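Local coordinates for CADD-like protein of unknown function (Nostoc punctiforme, PDB 3B5O) that is of unknown function but resembles CADD proteins, members of the all-helical heme-oxygenase-like superfamily, and is probably an oxidoreductase, at residues L153-V157 with F175-L180. Residues are numbered along the deposited sequence.
Sequences LTLIV and FFSKHL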
loop_
_atom_site.group_PDB
_atom_site.type_symbol
_atom_site.label_atom_id
_atom_site.label_comp_id
_atom_site.label_asym_id
_atom_site.label_seq_id
_atom_site.Cartn_x
_atom_site.Cartn_y
_atom_site.Cartn_z
ATOM N N LEU A 153 1.250 -3.129 6.555
ATOM C CA LEU A 153 2.331 -4.063 6.845
ATOM C C LEU A 153 1.989 -4.945 8.047
ATOM O O LEU A 153 2.409 -6.091 8.106
ATOM C CB LEU A 153 3.655 -3.324 7.060
ATOM C CG LEU A 153 4.880 -4.246 7.057
ATOM C CD1 LEU A 153 4.941 -5.077 5.792
ATOM C CD2 LEU A 153 6.123 -3.435 7.191
ATOM N N THR A 154 1.222 -4.409 8.995
ATOM C CA THR A 154 0.780 -5.168 10.178
ATOM C C THR A 154 -0.125 -6.335 9.747
ATOM O O THR A 154 0.001 -7.449 10.235
ATOM C CB THR A 154 0.090 -4.228 11.172
ATOM O OG1 THR A 154 1.009 -3.182 11.534
ATOM C CG2 THR A 154 -0.338 -4.987 12.411
ATOM N N LEU A 155 -1.017 -6.080 8.794
ATOM C CA LEU A 155 -1.854 -7.134 8.209
ATOM C C LEU A 155 -1.037 -8.169 7.446
ATOM O O LEU A 155 -1.307 -9.368 7.533
ATOM C CB LEU A 155 -2.916 -6.529 7.273
ATOM C CG LEU A 155 -4.118 -5.969 8.033
ATOM C CD1 LEU A 155 -4.806 -4.858 7.237
ATOM C CD2 LEU A 155 -5.102 -7.062 8.357
ATOM N N ILE A 156 -0.065 -7.714 6.669
ATOM C CA ILE A 156 0.762 -8.627 5.921
ATOM C C ILE A 156 1.559 -9.533 6.863
ATOM O O ILE A 156 1.634 -10.738 6.619
ATOM C CB ILE A 156 1.708 -7.894 4.944
ATOM C CG1 ILE A 156 0.907 -7.124 3.888
ATOM C CG2 ILE A 156 2.650 -8.875 4.287
ATOM C CD1 ILE A 156 -0.197 -7.861 3.251
ATOM N N VAL A 157 2.113 -8.971 7.938
ATOM C CA VAL A 157 2.819 -9.806 8.935
ATOM C C VAL A 157 1.865 -10.901 9.454
ATOM O O VAL A 157 2.247 -12.086 9.565
ATOM C CB VAL A 157 3.388 -8.953 10.107
ATOM C CG1 VAL A 157 3.909 -9.861 11.238
ATOM C CG2 VAL A 157 4.504 -8.074 9.623
ATOM N N PHE A 175 12.871 -7.078 6.915
ATOM C CA PHE A 175 11.942 -6.255 6.125
ATOM C C PHE A 175 10.759 -5.787 6.980
ATOM O O PHE A 175 10.408 -4.603 6.970
ATOM C CB PHE A 175 11.451 -7.018 4.878
ATOM C CG PHE A 175 10.293 -6.355 4.159
ATOM C CD1 PHE A 175 10.468 -5.149 3.488
ATOM C CD2 PHE A 175 9.030 -6.948 4.152
ATOM C CE1 PHE A 175 9.401 -4.537 2.829
ATOM C CE2 PHE A 175 7.949 -6.345 3.492
ATOM C CZ PHE A 175 8.141 -5.144 2.824
ATOM N N PHE A 176 10.154 -6.709 7.727
ATOM C CA PHE A 176 9.029 -6.358 8.588
ATOM C C PHE A 176 9.445 -5.464 9.764
ATOM O O PHE A 176 8.796 -4.452 10.046
ATOM C CB PHE A 176 8.345 -7.625 9.111
ATOM C CG PHE A 176 7.559 -8.377 8.074
ATOM C CD1 PHE A 176 6.833 -7.709 7.091
ATOM C CD2 PHE A 176 7.489 -9.758 8.116
ATOM C CE1 PHE A 176 6.090 -8.426 6.146
ATOM C CE2 PHE A 176 6.753 -10.466 7.189
ATOM C CZ PHE A 176 6.054 -9.801 6.200
ATOM N N SER A 177 10.533 -5.826 10.438
ATOM C CA SER A 177 10.983 -5.071 11.615
ATOM C C SER A 177 11.426 -3.645 11.294
ATOM O O SER A 177 11.180 -2.729 12.090
ATOM C CB SER A 177 12.099 -5.824 12.344
ATOM O OG SER A 177 11.579 -6.992 12.962
ATOM N N LYS A 178 12.051 -3.440 10.130
ATOM C CA LYS A 178 12.498 -2.094 9.741
ATOM C C LYS A 178 11.332 -1.128 9.549
ATOM O O LYS A 178 11.497 0.081 9.704
ATOM C CB LYS A 178 13.399 -2.114 8.487
ATOM C CG LYS A 178 12.700 -2.363 7.134
ATOM C CD LYS A 178 13.587 -1.954 5.927
ATOM C CE LYS A 178 13.502 -0.451 5.630
ATOM N NZ LYS A 178 14.386 -0.008 4.493
ATOM N N HIS A 179 10.158 -1.662 9.218
ATOM C CA HIS A 179 8.970 -0.843 9.020
ATOM C C HIS A 179 8.085 -0.748 10.263
ATOM O O HIS A 179 7.377 0.241 10.431
ATOM C CB HIS A 179 8.135 -1.410 7.875
ATOM C CG HIS A 179 8.716 -1.172 6.515
ATOM N ND1 HIS A 179 9.587 -2.055 5.912
ATOM C CD2 HIS A 179 8.524 -0.167 5.628
ATOM C CE1 HIS A 179 9.921 -1.595 4.719
ATOM N NE2 HIS A 179 9.289 -0.451 4.522
ATOM N N LEU A 180 8.109 -1.767 11.119
ATOM C CA LEU A 180 7.111 -1.885 12.196
ATOM C C LEU A 180 7.660 -1.762 13.618
ATOM O O LEU A 180 6.891 -1.503 14.552
ATOM C CB LEU A 180 6.362 -3.211 12.061
ATOM C CG LEU A 180 5.507 -3.380 10.803
ATOM C CD1 LEU A 180 4.842 -4.745 10.821
ATOM C CD2 LEU A 180 4.466 -2.265 10.699
#
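Two consecutive helices of an all-helical chain, 135-163 and 170-180, pack here through apolar side chains, with no hydrogen bond between the segments. Their local axes run roughly antiparallel, at 148°, and approach to 10.7 Å. Leu153 is the knob of a knob-into-hole contact: its side chain enters the hole formed by Phe175, Phe176, His179 and Leu180, with CD1 3.5 Å from Phe176 CD1 at the ring edge and 4.0 Å from Phe175 CE2. One turn on, Val157 places CG2 over the face of the Phe176 ring in a CH-pi contact, 3.5 Å from the centroid and 17° off the normal. The two helices form a helical hairpin within the DUF3865 family, whose clan is that of heme-oxygenase-like helical proteins. Leu180 reaches back across the gap, its CD1 3.6 Å from Val157 CG2. Ile156 touches Phe176 through CG2, 3.9 Å from CE1, while its CG1-CD1 arm leads away from helix 170-180; the Ile156 side chain also touches Met45 and Tyr48 of helix 38-68. His179 ND1 donates a hydrogen bond to Phe175 O (2.9 Å), one turn earlier, and the imidazole packs edge-to-face with His95.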